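Long-range contacts in listeriolysin O (Listeria monocytogenes, PDB 4CDB), which perforates cholesterol-containing host membranes, binding to them and then changing conformation to insert as an oligomeric pore that lyses the cell: residues P4-A9 against N221-T226; L114-D119 against N142-L147; V162-D167 against Q215-V220; I383-G388 against K422-T427. All coordinates share one frame; numbering follows the deposited sequence.

Contact 1. Residues P4-A9 against N221-T226; sequences PASPPA and NVNEPT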
loop_
_atom_site.group_PDB
_atom_site.type_symbol
_atom_site.label_atom_id
_atom_site.label_comp_id
_atom_site.label_asym_id
_atom_site.label_seq_id
_atom_site.Cartn_x
_atom_site.Cartn_y
_atom_site.Cartn_z
ATOM N N PRO A 4 -16.860 23.916 -17.208
ATOM C CA PRO A 4 -17.314 25.248 -17.623
ATOM C C PRO A 4 -17.881 25.242 -19.039
ATOM O O PRO A 4 -17.762 24.244 -19.750
ATOM C CB PRO A 4 -16.028 26.077 -17.586
ATOM C CG PRO A 4 -14.940 25.088 -17.816
ATOM C CD PRO A 4 -15.392 23.841 -17.110
ATOM N N ALA A 5 -18.493 26.350 -19.441
ATOM C CA ALA A 5 -19.065 26.458 -20.779
ATOM C C ALA A 5 -17.980 26.686 -21.828
ATOM O O ALA A 5 -16.951 27.304 -21.547
ATOM C CB ALA A 5 -20.097 27.576 -20.828
ATOM N N SER A 6 -18.211 26.181 -23.036
ATOM C CA SER A 6 -17.266 26.355 -24.134
ATOM C C SER A 6 -17.192 27.815 -24.576
ATOM O O SER A 6 -18.199 28.525 -24.558
ATOM C CB SER A 6 -17.654 25.471 -25.323
ATOM O OG SER A 6 -17.663 24.100 -24.959
ATOM N N PRO A 7 -15.991 28.269 -24.970
ATOM C CA PRO A 7 -15.797 29.626 -25.491
ATOM C C PRO A 7 -16.536 29.798 -26.812
ATOM O O PRO A 7 -16.904 28.794 -27.425
ATOM C CB PRO A 7 -14.284 29.694 -25.739
ATOM C CG PRO A 7 -13.697 28.607 -24.905
ATOM C CD PRO A 7 -14.725 27.523 -24.879
ATOM N N PRO A 8 -16.756 31.051 -27.249
ATOM C CA PRO A 8 -17.403 31.265 -28.548
ATOM C C PRO A 8 -16.566 30.689 -29.684
ATOM O O PRO A 8 -15.338 30.673 -29.596
ATOM C CB PRO A 8 -17.470 32.792 -28.660
ATOM C CG PRO A 8 -16.426 33.301 -27.720
ATOM C CD PRO A 8 -16.414 32.322 -26.587
ATOM N N ALA A 9 -17.229 30.214 -30.733
ATOM C CA ALA A 9 -16.537 29.613 -31.868
ATOM C C ALA A 9 -15.685 30.632 -32.626
ATOM O O ALA A 9 -16.107 31.767 -32.852
ATOM C CB ALA A 9 -17.537 28.944 -32.805
ATOM N N ASN A 221 -10.355 22.254 -14.237
ATOM C CA ASN A 221 -10.983 21.467 -15.295
ATOM C C ASN A 221 -11.242 22.272 -16.574
ATOM O O ASN A 221 -11.169 23.504 -16.574
ATOM C CB ASN A 221 -12.272 20.814 -14.791
ATOM C CG ASN A 221 -13.328 21.828 -14.408
ATOM O OD1 ASN A 221 -13.026 22.999 -14.182
ATOM N ND2 ASN A 221 -14.577 21.383 -14.329
ATOM N N VAL A 222 -11.542 21.560 -17.659
ATOM C CA VAL A 222 -11.727 22.170 -18.971
ATOM C C VAL A 222 -13.152 21.940 -19.462
ATOM O O VAL A 222 -13.770 20.929 -19.131
ATOM C CB VAL A 222 -10.744 21.563 -19.996
ATOM C CG1 VAL A 222 -10.746 22.355 -21.288
ATOM C CG2 VAL A 222 -9.347 21.531 -19.421
ATOM N N ASN A 223 -13.678 22.884 -20.240
ATOM C CA ASN A 223 -14.985 22.722 -20.872
ATOM C C ASN A 223 -15.026 21.468 -21.741
ATOM O O ASN A 223 -14.010 21.067 -22.307
ATOM C CB ASN A 223 -15.313 23.944 -21.732
ATOM C CG ASN A 223 -14.410 24.060 -22.948
ATOM O OD1 ASN A 223 -13.248 24.446 -22.837
ATOM N ND2 ASN A 223 -14.947 23.728 -24.118
ATOM N N GLU A 224 -16.197 20.845 -21.837
ATOM C CA GLU A 224 -16.371 19.697 -22.719
ATOM C C GLU A 224 -16.984 20.142 -24.042
ATOM O O GLU A 224 -18.163 20.487 -24.099
ATOM C CB GLU A 224 -17.236 18.620 -22.057
ATOM C CG GLU A 224 -16.622 18.001 -20.808
ATOM C CD GLU A 224 -17.449 16.858 -20.245
ATOM O OE1 GLU A 224 -18.534 16.575 -20.797
ATOM O OE2 GLU A 224 -17.013 16.240 -19.250
ATOM N N PRO A 225 -16.179 20.129 -25.116
ATOM C CA PRO A 225 -16.620 20.609 -26.431
ATOM C C PRO A 225 -17.733 19.749 -27.021
ATOM O O PRO A 225 -17.709 18.524 -26.885
ATOM C CB PRO A 225 -15.353 20.494 -27.284
ATOM C CG PRO A 225 -14.556 19.418 -26.627
ATOM C CD PRO A 225 -14.810 19.586 -25.157
ATOM N N THR A 226 -18.700 20.393 -27.668
ATOM C CA THR A 226 -19.804 19.679 -28.299
ATOM C C THR A 226 -19.369 19.033 -29.612
ATOM O O THR A 226 -20.044 18.143 -30.127
ATOM C CB THR A 226 -20.996 20.613 -28.576
ATOM O OG1 THR A 226 -20.554 21.740 -29.344
ATOM C CG2 THR A 226 -21.612 21.102 -27.272
HETATM O O HOH W 1 -18.558 22.004 -21.109
HETATM O O HOH W 2 -18.397 23.283 -27.772
#

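Contact 2. Residues L114-D119 against N142-L147; sequences LTLSID and NAVNTL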
loop_
_atom_site.group_PDB
_atom_site.type_symbol
_atom_site.label_atom_id
_atom_site.label_comp_id
_atom_site.label_asym_id
_atom_site.label_seq_id
_atom_site.Cartn_x
_atom_site.Cartn_y
_atom_site.Cartn_z
ATOM N N LEU A 114 -10.155 27.256 -25.274
ATOM C CA LEU A 114 -10.859 26.483 -24.253
ATOM C C LEU A 114 -11.121 27.331 -23.011
ATOM O O LEU A 114 -10.501 28.381 -22.825
ATOM C CB LEU A 114 -10.095 25.200 -23.890
ATOM C CG LEU A 114 -8.608 25.232 -23.519
ATOM C CD1 LEU A 114 -8.347 25.867 -22.157
ATOM C CD2 LEU A 114 -8.041 23.822 -23.556
ATOM N N THR A 115 -12.040 26.876 -22.165
ATOM C CA THR A 115 -12.312 27.567 -20.911
ATOM C C THR A 115 -11.815 26.736 -19.736
ATOM O O THR A 115 -12.176 25.566 -19.596
ATOM C CB THR A 115 -13.815 27.860 -20.723
ATOM O OG1 THR A 115 -14.285 28.670 -21.805
ATOM C CG2 THR A 115 -14.057 28.595 -19.411
ATOM N N LEU A 116 -10.979 27.346 -18.902
ATOM C CA LEU A 116 -10.504 26.702 -17.682
ATOM C C LEU A 116 -11.332 27.161 -16.489
ATOM O O LEU A 116 -11.764 28.313 -16.425
ATOM C CB LEU A 116 -9.030 27.025 -17.438
ATOM C CG LEU A 116 -8.038 26.429 -18.435
ATOM C CD1 LEU A 116 -6.621 26.860 -18.091
ATOM C CD2 LEU A 116 -8.151 24.909 -18.466
ATOM N N SER A 117 -11.554 26.250 -15.548
ATOM C CA SER A 117 -12.298 26.562 -14.335
ATOM C C SER A 117 -11.620 25.955 -13.110
ATOM O O SER A 117 -11.088 24.843 -13.173
ATOM C CB SER A 117 -13.738 26.064 -14.448
ATOM O OG SER A 117 -14.426 26.209 -13.220
ATOM N N ILE A 118 -11.636 26.690 -12.000
ATOM C CA ILE A 118 -10.981 26.245 -10.772
ATOM C C ILE A 118 -12.010 26.071 -9.656
ATOM O O ILE A 118 -13.022 26.777 -9.624
ATOM C CB ILE A 118 -9.862 27.232 -10.348
ATOM C CG1 ILE A 118 -8.901 26.580 -9.349
ATOM C CG2 ILE A 118 -10.450 28.531 -9.792
ATOM C CD1 ILE A 118 -7.614 27.357 -9.154
ATOM N N ASP A 119 -11.757 25.135 -8.743
ATOM C CA ASP A 119 -12.732 24.808 -7.704
ATOM C C ASP A 119 -12.419 25.398 -6.325
ATOM O O ASP A 119 -12.928 24.915 -5.311
ATOM C CB ASP A 119 -12.903 23.290 -7.596
ATOM C CG ASP A 119 -11.649 22.596 -7.096
ATOM O OD1 ASP A 119 -10.564 23.210 -7.149
ATOM O OD2 ASP A 119 -11.750 21.431 -6.656
ATOM N N ASN A 142 -0.063 29.670 -17.525
ATOM C CA ASN A 142 -0.185 31.064 -17.117
ATOM C C ASN A 142 -1.622 31.377 -16.710
ATOM O O ASN A 142 -1.859 32.167 -15.795
ATOM C CB ASN A 142 0.295 32.011 -18.222
ATOM C CG ASN A 142 1.808 32.042 -18.344
ATOM O OD1 ASN A 142 2.485 32.775 -17.622
ATOM N ND2 ASN A 142 2.345 31.245 -19.260
ATOM N N ALA A 143 -2.575 30.736 -17.382
ATOM C CA ALA A 143 -3.986 30.898 -17.050
ATOM C C ALA A 143 -4.309 30.294 -15.686
ATOM O O ALA A 143 -5.131 30.828 -14.940
ATOM C CB ALA A 143 -4.859 30.278 -18.125
ATOM N N VAL A 144 -3.666 29.175 -15.371
ATOM C CA VAL A 144 -3.838 28.533 -14.073
ATOM C C VAL A 144 -3.349 29.459 -12.960
ATOM O O VAL A 144 -4.042 29.671 -11.964
ATOM C CB VAL A 144 -3.080 27.190 -14.004
ATOM C CG1 VAL A 144 -3.055 26.661 -12.576
ATOM C CG2 VAL A 144 -3.708 26.174 -14.954
ATOM N N ASN A 145 -2.156 30.016 -13.143
ATOM C CA ASN A 145 -1.588 30.959 -12.186
ATOM C C ASN A 145 -2.452 32.205 -12.018
ATOM O O ASN A 145 -2.495 32.801 -10.941
ATOM C CB ASN A 145 -0.168 31.355 -12.596
ATOM C CG ASN A 145 0.781 30.173 -12.617
ATOM O OD1 ASN A 145 0.533 29.152 -11.973
ATOM N ND2 ASN A 145 1.877 30.306 -13.354
ATOM N N THR A 146 -3.135 32.595 -13.091
ATOM C CA THR A 146 -4.021 33.755 -13.062
ATOM C C THR A 146 -5.233 33.493 -12.170
ATOM O O THR A 146 -5.639 34.354 -11.390
ATOM C CB THR A 146 -4.485 34.145 -14.481
ATOM O OG1 THR A 146 -3.341 34.347 -15.321
ATOM C CG2 THR A 146 -5.318 35.418 -14.445
ATOM N N LEU A 147 -5.801 32.295 -12.283
ATOM C CA LEU A 147 -6.941 31.900 -11.457
ATOM C C LEU A 147 -6.569 31.803 -9.979
ATOM O O LEU A 147 -7.329 32.237 -9.109
ATOM C CB LEU A 147 -7.519 30.566 -11.939
ATOM C CG LEU A 147 -8.239 30.561 -13.291
ATOM C CD1 LEU A 147 -8.730 29.162 -13.628
ATOM C CD2 LEU A 147 -9.394 31.554 -13.301
#

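Contact 3. Residues V162-D167 against Q215-V220; sequences VSAKID and QIYYNV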
loop_
_atom_site.group_PDB
_atom_site.type_symbol
_atom_site.label_atom_id
_atom_site.label_comp_id
_atom_site.label_asym_id
_atom_site.label_seq_id
_atom_site.Cartn_x
_atom_site.Cartn_y
_atom_site.Cartn_z
ATOM N N VAL A 162 -8.940 26.434 4.704
ATOM C CA VAL A 162 -9.666 25.440 3.926
ATOM C C VAL A 162 -8.816 24.185 3.772
ATOM O O VAL A 162 -7.803 24.192 3.072
ATOM C CB VAL A 162 -10.070 25.975 2.543
ATOM C CG1 VAL A 162 -11.512 26.464 2.567
ATOM C CG2 VAL A 162 -9.119 27.080 2.099
ATOM N N SER A 163 -9.231 23.113 4.439
ATOM C CA SER A 163 -8.480 21.864 4.423
ATOM C C SER A 163 -8.379 21.288 3.015
ATOM O O SER A 163 -9.313 21.395 2.217
ATOM C CB SER A 163 -9.112 20.840 5.367
ATOM O OG SER A 163 -10.437 20.531 4.972
ATOM N N ALA A 164 -7.234 20.689 2.716
ATOM C CA ALA A 164 -7.012 20.071 1.419
ATOM C C ALA A 164 -7.880 18.830 1.277
ATOM O O ALA A 164 -8.256 18.212 2.270
ATOM C CB ALA A 164 -5.547 19.709 1.255
ATOM N N LYS A 165 -8.206 18.478 0.039
ATOM C CA LYS A 165 -8.906 17.231 -0.237
ATOM C C LYS A 165 -7.923 16.068 -0.111
ATOM O O LYS A 165 -6.877 16.061 -0.759
ATOM C CB LYS A 165 -9.514 17.261 -1.640
ATOM C CG LYS A 165 -10.071 15.926 -2.105
ATOM C CD LYS A 165 -10.565 15.999 -3.542
ATOM C CE LYS A 165 -10.997 14.627 -4.041
ATOM N NZ LYS A 165 -11.484 14.675 -5.448
ATOM N N ILE A 166 -8.250 15.094 0.731
ATOM C CA ILE A 166 -7.350 13.963 0.963
ATOM C C ILE A 166 -7.651 12.768 0.060
ATOM O O ILE A 166 -8.761 12.234 0.066
ATOM C CB ILE A 166 -7.359 13.500 2.441
ATOM C CG1 ILE A 166 -6.575 14.474 3.319
ATOM C CG2 ILE A 166 -6.752 12.116 2.572
ATOM C CD1 ILE A 166 -7.395 15.616 3.853
ATOM N N ASP A 167 -6.651 12.359 -0.717
ATOM C CA ASP A 167 -6.725 11.130 -1.495
ATOM C C ASP A 167 -5.696 10.149 -0.929
ATOM O O ASP A 167 -4.490 10.375 -1.038
ATOM C CB ASP A 167 -6.446 11.414 -2.972
ATOM C CG ASP A 167 -6.959 10.319 -3.887
ATOM O OD1 ASP A 167 -7.124 9.176 -3.416
ATOM O OD2 ASP A 167 -7.194 10.606 -5.081
ATOM N N GLN A 215 -2.578 15.430 -0.817
ATOM C CA GLN A 215 -3.278 16.607 -0.321
ATOM C C GLN A 215 -3.568 17.547 -1.490
ATOM O O GLN A 215 -2.688 18.271 -1.958
ATOM C CB GLN A 215 -2.457 17.307 0.765
ATOM C CG GLN A 215 -2.353 16.509 2.059
ATOM C CD GLN A 215 -1.243 16.998 2.967
ATOM O OE1 GLN A 215 -0.184 17.415 2.501
ATOM N NE2 GLN A 215 -1.482 16.952 4.274
ATOM N N ILE A 216 -4.807 17.514 -1.970
ATOM C CA ILE A 216 -5.196 18.289 -3.141
ATOM C C ILE A 216 -5.753 19.652 -2.737
ATOM O O ILE A 216 -6.763 19.737 -2.040
ATOM C CB ILE A 216 -6.243 17.536 -3.984
ATOM C CG1 ILE A 216 -5.740 16.131 -4.319
ATOM C CG2 ILE A 216 -6.582 18.320 -5.248
ATOM C CD1 ILE A 216 -6.796 15.225 -4.921
ATOM N N TYR A 217 -5.091 20.714 -3.187
ATOM C CA TYR A 217 -5.487 22.072 -2.839
ATOM C C TYR A 217 -6.590 22.588 -3.758
ATOM O O TYR A 217 -7.485 23.316 -3.323
ATOM C CB TYR A 217 -4.278 23.005 -2.889
ATOM C CG TYR A 217 -3.157 22.598 -1.961
ATOM C CD1 TYR A 217 -3.424 21.974 -0.750
ATOM C CD2 TYR A 217 -1.829 22.830 -2.299
ATOM C CE1 TYR A 217 -2.404 21.598 0.102
ATOM C CE2 TYR A 217 -0.800 22.457 -1.452
ATOM C CZ TYR A 217 -1.093 21.841 -0.254
ATOM O OH TYR A 217 -0.073 21.466 0.591
ATOM N N TYR A 218 -6.517 22.212 -5.031
ATOM C CA TYR A 218 -7.522 22.618 -6.006
ATOM C C TYR A 218 -7.462 21.780 -7.278
ATOM O O TYR A 218 -6.442 21.154 -7.578
ATOM C CB TYR A 218 -7.383 24.107 -6.347
ATOM C CG TYR A 218 -6.012 24.512 -6.845
ATOM C CD1 TYR A 218 -5.705 24.480 -8.199
ATOM C CD2 TYR A 218 -5.028 24.935 -5.962
ATOM C CE1 TYR A 218 -4.456 24.852 -8.659
ATOM C CE2 TYR A 218 -3.776 25.308 -6.411
ATOM C CZ TYR A 218 -3.495 25.266 -7.760
ATOM O OH TYR A 218 -2.249 25.637 -8.208
ATOM N N ASN A 219 -8.571 21.772 -8.011
ATOM C CA ASN A 219 -8.637 21.136 -9.318
ATOM C C ASN A 219 -8.962 22.159 -10.395
ATOM O O ASN A 219 -9.813 23.031 -10.202
ATOM C CB ASN A 219 -9.691 20.026 -9.327
ATOM C CG ASN A 219 -9.340 18.884 -8.400
ATOM O OD1 ASN A 219 -8.736 17.896 -8.816
ATOM N ND2 ASN A 219 -9.718 19.012 -7.134
ATOM N N VAL A 220 -8.274 22.054 -11.526
ATOM C CA VAL A 220 -8.593 22.866 -12.687
ATOM C C VAL A 220 -9.130 21.973 -13.800
ATOM O O VAL A 220 -8.452 21.040 -14.244
ATOM C CB VAL A 220 -7.368 23.656 -13.191
ATOM C CG1 VAL A 220 -7.699 24.381 -14.490
ATOM C CG2 VAL A 220 -6.894 24.641 -12.125
HETATM O O HOH W 3 -9.425 15.651 -7.348
#

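Contact 4. Residues I383-G388 against K422-T427; sequences IDHSGG and KLAHFT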
loop_
_atom_site.group_PDB
_atom_site.type_symbol
_atom_site.label_atom_id
_atom_site.label_comp_id
_atom_site.label_asym_id
_atom_site.label_seq_id
_atom_site.Cartn_x
_atom_site.Cartn_y
_atom_site.Cartn_z
ATOM N N ILE A 383 12.768 -28.450 35.821
ATOM C CA ILE A 383 12.329 -29.410 36.829
ATOM C C ILE A 383 13.101 -29.239 38.130
ATOM O O ILE A 383 14.331 -29.175 38.127
ATOM C CB ILE A 383 12.523 -30.863 36.350
ATOM C CG1 ILE A 383 11.829 -31.082 35.009
ATOM C CG2 ILE A 383 12.004 -31.846 37.395
ATOM C CD1 ILE A 383 10.342 -30.853 35.054
ATOM N N ASP A 384 12.375 -29.173 39.242
ATOM C CA ASP A 384 13.003 -29.109 40.555
ATOM C C ASP A 384 12.354 -30.104 41.511
ATOM O O ASP A 384 11.181 -29.974 41.858
ATOM C CB ASP A 384 12.921 -27.693 41.128
ATOM C CG ASP A 384 13.792 -27.510 42.356
ATOM O OD1 ASP A 384 13.406 -27.994 43.441
ATOM O OD2 ASP A 384 14.864 -26.881 42.236
ATOM N N HIS A 385 13.129 -31.098 41.931
ATOM C CA HIS A 385 12.655 -32.111 42.866
ATOM C C HIS A 385 13.391 -31.967 44.194
ATOM O O HIS A 385 14.605 -32.156 44.261
ATOM C CB HIS A 385 12.867 -33.510 42.275
ATOM C CG HIS A 385 12.636 -34.631 43.245
ATOM N ND1 HIS A 385 11.848 -34.505 44.368
ATOM C CD2 HIS A 385 13.096 -35.905 43.247
ATOM C CE1 HIS A 385 11.835 -35.653 45.025
ATOM N NE2 HIS A 385 12.582 -36.517 44.366
ATOM N N SER A 386 12.650 -31.630 45.245
ATOM C CA SER A 386 13.228 -31.479 46.576
ATOM C C SER A 386 12.382 -32.183 47.632
ATOM O O SER A 386 12.470 -31.872 48.820
ATOM C CB SER A 386 13.389 -29.998 46.929
ATOM O OG SER A 386 12.128 -29.374 47.099
ATOM N N GLY A 387 11.560 -33.131 47.191
ATOM C CA GLY A 387 10.697 -33.866 48.096
ATOM C C GLY A 387 11.429 -34.982 48.812
ATOM O O GLY A 387 12.428 -35.501 48.308
ATOM N N GLY A 388 10.936 -35.349 49.991
ATOM C CA GLY A 388 11.521 -36.432 50.760
ATOM C C GLY A 388 11.029 -37.787 50.285
ATOM O O GLY A 388 10.510 -38.578 51.070
ATOM N N LYS A 422 14.261 -40.671 40.661
ATOM C CA LYS A 422 15.102 -39.528 40.989
ATOM C C LYS A 422 15.007 -39.193 42.469
ATOM O O LYS A 422 13.915 -39.173 43.037
ATOM C CB LYS A 422 14.683 -38.308 40.166
ATOM C CG LYS A 422 14.715 -38.514 38.657
ATOM C CD LYS A 422 16.129 -38.766 38.155
ATOM C CE LYS A 422 16.166 -38.889 36.636
ATOM N NZ LYS A 422 17.547 -39.142 36.131
ATOM N N LEU A 423 16.154 -38.932 43.088
ATOM C CA LEU A 423 16.196 -38.510 44.483
ATOM C C LEU A 423 16.461 -37.011 44.567
ATOM O O LEU A 423 17.100 -36.437 43.685
ATOM C CB LEU A 423 17.294 -39.260 45.243
ATOM C CG LEU A 423 17.185 -40.779 45.374
ATOM C CD1 LEU A 423 18.310 -41.335 46.237
ATOM C CD2 LEU A 423 15.838 -41.155 45.954
ATOM N N ALA A 424 15.963 -36.378 45.624
ATOM C CA ALA A 424 16.277 -34.979 45.885
ATOM C C ALA A 424 17.745 -34.895 46.284
ATOM O O ALA A 424 18.258 -35.811 46.929
ATOM C CB ALA A 424 15.391 -34.444 46.997
ATOM N N HIS A 425 18.432 -33.815 45.911
ATOM C CA HIS A 425 17.849 -32.690 45.191
ATOM C C HIS A 425 18.109 -32.824 43.693
ATOM O O HIS A 425 19.260 -32.865 43.258
ATOM C CB HIS A 425 18.436 -31.379 45.719
ATOM C CG HIS A 425 17.857 -30.154 45.086
ATOM N ND1 HIS A 425 18.640 -29.169 44.520
ATOM C CD2 HIS A 425 16.574 -29.749 44.933
ATOM C CE1 HIS A 425 17.862 -28.212 44.046
ATOM N NE2 HIS A 425 16.606 -28.539 44.281
ATOM N N PHE A 426 17.037 -32.889 42.910
ATOM C CA PHE A 426 17.160 -33.094 41.472
ATOM C C PHE A 426 16.728 -31.866 40.672
ATOM O O PHE A 426 15.645 -31.318 40.887
ATOM C CB PHE A 426 16.364 -34.327 41.036
ATOM C CG PHE A 426 16.346 -34.539 39.550
ATOM C CD1 PHE A 426 17.474 -35.000 38.888
ATOM C CD2 PHE A 426 15.202 -34.281 38.813
ATOM C CE1 PHE A 426 17.462 -35.194 37.518
ATOM C CE2 PHE A 426 15.182 -34.474 37.443
ATOM C CZ PHE A 426 16.313 -34.931 36.794
ATOM N N THR A 427 17.591 -31.438 39.757
ATOM C CA THR A 427 17.295 -30.316 38.874
ATOM C C THR A 427 17.722 -30.631 37.446
ATOM O O THR A 427 18.768 -31.243 37.221
ATOM C CB THR A 427 17.997 -29.022 39.330
ATOM O OG1 THR A 427 19.398 -29.271 39.506
ATOM C CG2 THR A 427 17.406 -28.521 40.638
HETATM O O HOH W 4 14.542 -37.895 47.777
#

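Contact 1. Residues P4-A9 against N221-T226
Asn223 and Ser6 make the direct polar link between the N-terminal segment 4-9 and the loop that follows strand 207-222. The side chain of Asn223 can be followed from CB to the two branches of its amide. Its CB lies 3.2 Å from Pro4 O and is also close to Ala5 O, so the first carbon is set against two carbonyls of the proline-rich segment. A chi1 of 68° puts CG between the backbone N and the carbonyl carbon, a crowded position, close to Ser6. At the tip the two branches part. ND2 donates to Ser6 OG at 2.9 Å, a bent bond of 137° with the hydroxyl oxygen tilted from the amide plane, while OD1 comes within 4.0 Å of Pro7 CD and takes its hydrogen bond from the backbone N of Thr115. Both ends of the amide are thereby held, which fixes its rotation.

The ring of Pro4 packs on the backbone where the strand ends, CG lying 3.5 Å from Asn223 N, and its CD touches the carboxamide of Asn221. Two waters complete the join. One donates to Pro4 O and accepts from Glu224 N; the other, 2.9 Å from Thr226 N, is also hydrogen-bonded to Ser6 OG.

The segment thus runs in extended form, without regular secondary structure, beside the end of strand 207-222 and ahead of helix 14-28. Strand 114-118 borders both partners: Thr115 receives Pro4 and Pro7 and bonds to Ala5 O, and strand 129-132 touches the same two prolines through Lys129 and Val131.

Contact 2. Residues L114-D119 against N142-L147
Leu116 and Ile118 of strand 114-118 face Ala143 and Leu147 of helix 137-152, the strand and helix axes running 38° apart in the same general direction with a closest approach of 9.2 Å. This is helix-on-sheet packing within the thiol-activated cytolysin region: one side of the helix covers the sheet that strand 114-118 forms with strands 129-132 and 207-222. The contact is buried and apolar, and is made by aliphatic carbons, with one methyl against the strand backbone.

Leu116 meets the helix at Ala143 and Val144. Its CG is anti to the carbonyl carbon (chi1 -68°) and its CD1 anti to CA (chi2 179°); CD1 lies 3.8 Å from Ala143 CB. The same methyl is 4.3 Å from Val144 CG2, so it is shared by two successive helix residues. The short side chain of Ala143 lets the leucine tip come close to the helix surface.

One turn later Leu147 takes over. It and Ile118 slide past each other in opposite directions, Leu147 CB lying 4.2 Å from Ile118 CG2 while its CD1 penetrates as far as the strand backbone. That methyl also approaches Leu116 CB, and therefore sits between two residues whose side chains leave the same face of the strand. Val132 and Ile130 of strand 129-132 touch Ala143 and Leu147 and continue the apolar layer, to which Val140 and Val148 of the helix add contacts with Leu116 and Ile118.

On the helix itself, Asn142 O accepts from both Thr146 N and Thr146 OG1, which reach it from opposite faces of its plane. Leu147 CD1 rests 4.0 Å from Ile118 CB.

Contact 3. Residues V162-D167 against Q215-V220
The phenol ring of Tyr217 meets Ala164 CB at its edge, near the ring plane, with CD1 3.7 Å from the methyl. Over one face, displaced toward the rim, lies Gln215 O; Phe338 also meets the ring, and the hydroxyl bonds to Gly335 O. The same Ala164 methyl touches Gln215 CB at 3.9 Å.

Beyond the ring, strands 165-172 and 207-222 pair antiparallel. Lys165 and Ile216 form a hydrogen-bonded pair: Lys165 N donates to Ile216 O and Ile216 N to Lys165 O, each at 2.8 Å, the second nearly straight at 173°. Their side chains lie side by side and point the same way, Lys165 CD passing 4.1 Å from Ile216 CD1. The lysine chain is extended throughout, and NZ of Lys165 donates to a water at 3.0 Å, which in turn donates to Asn219 OD1.

Tyr217 and Tyr218 both face Tyr260 of strand 252-260, a classic beta bulge in strand 207-222 just past the paired residues. The lysine is thus apolar along its stem, where it packs on isoleucine, and polar at its tip, which reaches Asn219 through a water.

Contact 4. Residues I383-G388 against K422-T427
His385 and Phe426 are a hydrogen-bonded antiparallel pair, His385 N donating to Phe426 O at 2.7 Å and Phe426 N to His385 O at 2.9 Å. Both side chains set CG anti to the backbone N (chi1 170° and 175°), and their CB atoms are 3.8 Å apart. From there the imidazole of His385 turns over the chain leading into strand 426-432: Ala424 CA lies over one face toward the rim, and Lys422 O stands at the edge, accepting a weak bond from NE2. The phenyl ring of Phe426 diverges from it, its CE2 meeting Ile383 CG2 at 4.1 Å.

Asp384 and Thr427 occupy the other sheet face; from the adjoining loop His425 crosses Asp384 obliquely, carboxylate and ring planes 55° apart. His425 NE2 donates to Asp384 OD2 at 3.2 Å from above the carboxylate plane, with a weaker bond to OD1; proximity to the carboxylate would probably favour a protonated imidazole. Thr427 CG2 lies beside the same OD2. A cis peptide precedes His425, and a water bridges Gly387 O to Ala424 N.

Within the C-terminal beta-sandwich domain, strand 362-385 lies between strands 426-432 and 468-475, while Ala391 and Phe393 of strand 391-402 pack against His385.

Contacts 1, 2 and 3 lie on the same side of the centre of the elongated chain and all reach the large antiparallel sheet, in which strand 207-222 adjoins both 114-118 and 165-172. Centres of contacts 1 and 2 are 13 Å apart, those of 2 and 3 16 Å. Contacts 2 and 3 follow in series within the long loop that contact 1 closes, so the N-terminal segment is fastened beside a sheet built from later residues. Asp119 OD1 joins contacts 2 and 3 by a probable hydrogen bond to Asn219 N. Contact 4, about 94 Å from contact 1 between centres, belongs to the C-terminal beta sandwich, the domain that in this family recognises the membrane.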